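PDB 4D79: tRNA threonylcarbamoyladenosine dehydratase from Escherichia coli, which catalyses the ATP-dependent dehydration of threonylcarbamoyladenosine at position 37 of tRNAs to its cyclic form, and can accept sulfur from the cysteine desulfurase CsdA in vitro. Local coordinates for residues B[26-31]-B[52-57]. Numbering follows the deposited sequence.
Sequences QLFADA and TGIGAI
With CG anti to its carbonyl carbon (chi1 -60°), Phe28 lays its ring obliquely across Thr52, whose CG2 stands anti to the backbone N. Phe28 CE2 meets Thr52 CG2 at 4.0 Å, and Phe28 CD2 lies 3.4 Å from Thr52 O. Ile54 turns its CB away from the helix end, but CG1, anti to the carbonyl carbon, and a chi2 of -70° bring CD1 back to 3.9 Å from Phe28 CB and also against Ala31 CB. Beside this apolar patch, the backbones hydrogen-bond directly. Phe28 O accepts a hydrogen bond from Gly55 N at 3.0 Å, the donor standing above the carbonyl plane, and a second from Ala31 N within its own segment; Ile54 CA adds a CH...O contact to the same oxygen. Gly55 CA rests 3.2 Å from Ala29 O, where a side chain would clash, so glycine permits this close approach. A weak hydrogen bond from Ala56 N to Ala31 O, 3.1 Å long, joins the two segments as each runs into its strand. Gly53, with positive phi, is the C' residue of the Schellman motif that closes helix 42-51, while Thr52 OG1 hydrogen-bonds back to Ala48 O. An alanine in place of Phe28 would lose the ring's packing on Thr52 and would probably loosen the seam between the helix ends. The contact thus joins the turns leading from helix 22-29 into strand 32-36 and from helix 42-51 into strand 56-60, neighbouring parallel strands of the Rossmann-like sheet; helices 7-20 and 242-266 pack against Phe28, Tyr20 edge-to-face with its ring, and Met243 of the second subunit touches Thr52.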
# COMPACT_ATOMS: atom_id res chain seq x y z
N GLN B 26 8.93 21.07 4.94
CA GLN B 26 8.60 21.86 6.13
C GLN B 26 7.09 21.91 6.35
O GLN B 26 6.62 21.83 7.50
CB GLN B 26 9.19 23.27 6.03
CG GLN B 26 8.92 24.10 7.26
CD GLN B 26 9.70 23.66 8.46
OE1 GLN B 26 10.92 23.85 8.55
NE2 GLN B 26 9.02 22.99 9.36
N LEU B 27 6.31 22.03 5.28
CA LEU B 27 4.85 22.01 5.41
C LEU B 27 4.39 20.72 6.10
O LEU B 27 3.52 20.75 6.97
CB LEU B 27 4.19 22.12 4.04
CG LEU B 27 2.66 22.12 3.98
CD1 LEU B 27 2.09 23.43 4.58
CD2 LEU B 27 2.20 21.94 2.54
N PHE B 28 4.93 19.58 5.65
CA PHE B 28 4.59 18.30 6.24
C PHE B 28 5.04 18.23 7.70
O PHE B 28 4.29 17.73 8.57
CB PHE B 28 5.20 17.13 5.44
CG PHE B 28 4.75 17.03 3.99
CD1 PHE B 28 3.66 17.73 3.51
CD2 PHE B 28 5.45 16.20 3.09
CE1 PHE B 28 3.27 17.61 2.16
CE2 PHE B 28 5.05 16.09 1.75
CZ PHE B 28 3.96 16.80 1.30
N ALA B 29 6.25 18.70 7.99
CA ALA B 29 6.73 18.63 9.37
C ALA B 29 5.86 19.46 10.32
O ALA B 29 5.70 19.11 11.50
CB ALA B 29 8.19 19.08 9.45
N ASP B 30 5.30 20.54 9.82
CA ASP B 30 4.46 21.46 10.59
C ASP B 30 3.01 21.00 10.65
O ASP B 30 2.20 21.62 11.37
CB ASP B 30 4.49 22.85 9.95
CG ASP B 30 5.78 23.57 10.14
OD1 ASP B 30 6.50 23.22 11.07
OD2 ASP B 30 6.03 24.57 9.43
N ALA B 31 2.66 19.95 9.92
CA ALA B 31 1.26 19.54 9.80
C ALA B 31 0.86 18.64 10.95
O ALA B 31 1.68 17.94 11.55
CB ALA B 31 0.99 18.83 8.48
N THR B 52 6.13 9.91 5.30
CA THR B 52 6.26 11.09 4.46
C THR B 52 6.56 12.34 5.29
O THR B 52 6.37 13.46 4.81
CB THR B 52 5.02 11.25 3.59
OG1 THR B 52 4.62 9.97 3.05
CG2 THR B 52 5.27 12.16 2.43
N GLY B 53 7.06 12.18 6.51
CA GLY B 53 7.54 13.31 7.26
C GLY B 53 6.46 14.18 7.87
O GLY B 53 6.74 15.34 8.16
N ILE B 54 5.25 13.66 8.08
CA ILE B 54 4.22 14.41 8.80
C ILE B 54 4.61 14.53 10.27
O ILE B 54 4.94 13.54 10.93
CB ILE B 54 2.85 13.73 8.62
CG1 ILE B 54 2.42 13.82 7.15
CG2 ILE B 54 1.82 14.35 9.50
CD1 ILE B 54 2.06 15.22 6.67
N GLY B 55 4.59 15.76 10.79
CA GLY B 55 5.23 16.03 12.08
C GLY B 55 4.40 15.72 13.30
O GLY B 55 4.97 15.51 14.38
N ALA B 56 3.09 15.66 13.14
CA ALA B 56 2.19 15.34 14.24
C ALA B 56 1.04 14.53 13.68
O ALA B 56 0.47 14.87 12.63
CB ALA B 56 1.65 16.58 14.96
N ILE B 57 0.72 13.45 14.35
CA ILE B 57 -0.32 12.55 13.90
C ILE B 57 -1.18 12.22 15.11
O ILE B 57 -0.66 11.85 16.16
CB ILE B 57 0.26 11.26 13.27
CG1 ILE B 57 1.07 11.61 12.02
CG2 ILE B 57 -0.84 10.27 12.93
CD1 ILE B 57 1.94 10.45 11.50